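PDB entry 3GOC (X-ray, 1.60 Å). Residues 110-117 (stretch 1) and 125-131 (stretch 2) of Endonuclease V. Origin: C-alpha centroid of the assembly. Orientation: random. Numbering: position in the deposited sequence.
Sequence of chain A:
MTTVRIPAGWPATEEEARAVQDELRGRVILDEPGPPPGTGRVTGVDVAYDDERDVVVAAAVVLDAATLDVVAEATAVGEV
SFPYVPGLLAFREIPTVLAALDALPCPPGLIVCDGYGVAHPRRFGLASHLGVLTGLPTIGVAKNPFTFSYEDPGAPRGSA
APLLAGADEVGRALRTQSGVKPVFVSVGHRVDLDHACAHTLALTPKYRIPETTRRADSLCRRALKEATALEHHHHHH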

# COMPACT_ATOMS: atom_id res chain seq x y z
N LEU A 110 1.49 13.46 -2.06
CA LEU A 110 1.17 13.16 -0.66
C LEU A 110 2.47 13.31 0.13
O LEU A 110 3.49 12.73 -0.23
N ILE A 111 2.44 14.10 1.21
CA ILE A 111 3.63 14.31 2.02
C ILE A 111 3.65 13.38 3.22
O ILE A 111 2.67 13.30 3.97
N VAL A 112 4.75 12.66 3.39
CA VAL A 112 4.91 11.73 4.50
C VAL A 112 5.97 12.29 5.43
O VAL A 112 7.14 12.39 5.07
N CYS A 113 5.56 12.68 6.64
CA CYS A 113 6.48 13.24 7.62
C CYS A 113 7.00 12.18 8.56
O CYS A 113 6.30 11.23 8.91
N ASP A 114 8.26 12.33 8.96
CA ASP A 114 8.87 11.41 9.92
C ASP A 114 8.46 12.01 11.25
O ASP A 114 9.19 12.81 11.85
N GLY A 115 7.27 11.64 11.72
CA GLY A 115 6.75 12.20 12.95
C GLY A 115 5.27 11.92 13.09
O GLY A 115 4.80 10.86 12.67
N TYR A 116 4.55 12.88 13.65
CA TYR A 116 3.12 12.71 13.91
C TYR A 116 2.20 13.80 13.37
O TYR A 116 2.62 14.93 13.11
N GLY A 117 0.93 13.43 13.20
CA GLY A 117 -0.08 14.36 12.75
C GLY A 117 -1.05 14.58 13.90
O GLY A 117 -0.74 15.30 14.85
N GLY A 125 0.10 17.94 15.39
CA GLY A 125 1.53 17.76 15.25
C GLY A 125 2.03 18.22 13.89
O GLY A 125 1.25 18.71 13.07
N LEU A 126 3.32 18.02 13.64
CA LEU A 126 3.96 18.44 12.40
C LEU A 126 3.20 18.15 11.11
O LEU A 126 3.00 19.04 10.28
N ALA A 127 2.77 16.91 10.94
CA ALA A 127 2.05 16.54 9.72
C ALA A 127 0.76 17.33 9.52
O ALA A 127 0.45 17.74 8.40
N SER A 128 0.01 17.55 10.59
CA SER A 128 -1.24 18.29 10.47
C SER A 128 -0.99 19.77 10.23
O SER A 128 -1.68 20.41 9.44
N HIS A 129 0.02 20.30 10.91
CA HIS A 129 0.40 21.70 10.80
C HIS A 129 0.87 21.98 9.38
O HIS A 129 0.45 22.96 8.75
N LEU A 130 1.72 21.11 8.85
CA LEU A 130 2.23 21.27 7.49
C LEU A 130 1.10 21.12 6.48
O LEU A 130 1.04 21.84 5.48
N GLY A 131 0.21 20.17 6.75
CA GLY A 131 -0.92 19.94 5.85
C GLY A 131 -1.81 21.15 5.69
O GLY A 131 -2.15 21.56 4.57

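Packing of helix 126-131 of Endonuclease V against strand 110-114 and the loop that follows it. The two axes run closer to antiparallel than to parallel, at 146°, with a closest approach of 8.9 Å; side chains fill the gap beside the strand, while backbone polar groups tie the start of the helix to the loop. Taken in order along the second stretch, G125 occupies the N-cap position and has no side chain to point. Its N donates a hydrogen bond to G117 O at 2.8 Å, and its tight seat leaves no room for a CB, which would lie 2.8 Å from Y116 O and 2.9 Å from G117 O. L126, with chi1 t and chi2 p, leaves the helix sideways, yet its CD2 reaches 4.2 Å from C113 CB, an apolar contact. Its backbone N lies 3.2 Å from Y116 O, but the angle is too poor for a hydrogen bond. That carbonyl instead accepts from A127 N at 2.9 Å, with a nearly straight N-H...O angle of 161°, so a first-turn amide that has no acceptor within the helix finds one in the loop; Y116 itself, chi1 m, starts sideways but its ring leads away, so its contribution to the contact comes through its carbonyl, and its OH is hydrogen-bonded elsewhere. The methyl of A127 points toward the first stretch. Its CB sits 3.6 Å from G117 CA and 4.1 Å from C113 SG, a small side chain fitted where the CA atoms of the two stretches come nearest, G117 CA and A127 CA 4.3 Å apart. A CB on G117 would be tight here, 3.4 Å from A127 CB. S128, chi1 m, leaves sideways and brings OG to 3.3 Å from G117 C; this is a packing contact, and the hydroxyl finds its hydrogen bond elsewhere in the structure. H129, chi1 t, leads its ring away and takes no part. L130, chi1 t and chi2 p, points toward the strand one helical turn beyond L126. Its CD2 meets both C113 SG at 3.8 Å and I111 CG2 at 3.9 Å, bridging two strand residues whose side chains, both chi1 m, point toward the helix. C113 is thus the hub of the apolar cluster, touching L126, A127 and L130, whereas the intervening V112 turns away, in the alternation usual for a strand. Between the two stretches, then, every hydrogen bond is made by backbone atoms.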

# COMPACT_ATOMS: atom_id res chain seq x y z
CB LEU A 110 0.65 11.73 -0.54
CG LEU A 110 0.29 11.16 0.83
CD1 LEU A 110 1.53 10.72 1.55
CD2 LEU A 110 -0.49 12.17 1.63
CB ILE A 111 3.74 15.77 2.54
CG1 ILE A 111 3.81 16.75 1.37
CG2 ILE A 111 4.98 15.91 3.42
CD1 ILE A 111 2.50 16.96 0.66
CB VAL A 112 5.35 10.33 3.99
CG1 VAL A 112 5.46 9.36 5.16
CG2 VAL A 112 4.35 9.81 2.96
CB CYS A 113 5.77 14.31 8.46
SG CYS A 113 5.14 15.71 7.52
CB ASP A 114 10.39 11.41 9.80
CG ASP A 114 11.06 10.53 10.83
OD1 ASP A 114 12.26 10.74 11.13
OD2 ASP A 114 10.40 9.60 11.35
CB TYR A 116 2.88 12.60 15.43
CG TYR A 116 3.87 11.72 16.18
CD1 TYR A 116 5.13 12.20 16.53
CD2 TYR A 116 3.56 10.41 16.50
CE1 TYR A 116 6.06 11.39 17.19
CE2 TYR A 116 4.47 9.59 17.17
CZ TYR A 116 5.72 10.09 17.51
OH TYR A 116 6.63 9.27 18.13
CB LEU A 126 5.35 17.80 12.31
CG LEU A 126 6.15 18.06 11.03
CD1 LEU A 126 6.52 19.54 10.97
CD2 LEU A 126 7.40 17.19 11.03
CB ALA A 127 1.77 15.05 9.71
CB SER A 128 -2.09 18.10 11.73
OG SER A 128 -2.51 16.76 11.85
CB HIS A 129 1.51 21.97 11.83
CG HIS A 129 1.73 23.42 12.13
ND1 HIS A 129 2.29 23.85 13.32
CD2 HIS A 129 1.52 24.54 11.39
CE1 HIS A 129 2.41 25.16 13.30
NE2 HIS A 129 1.96 25.61 12.14
CB LEU A 130 3.33 20.24 7.22
CG LEU A 130 4.01 20.29 5.85
CD1 LEU A 130 4.82 21.58 5.71
CD2 LEU A 130 4.91 19.07 5.71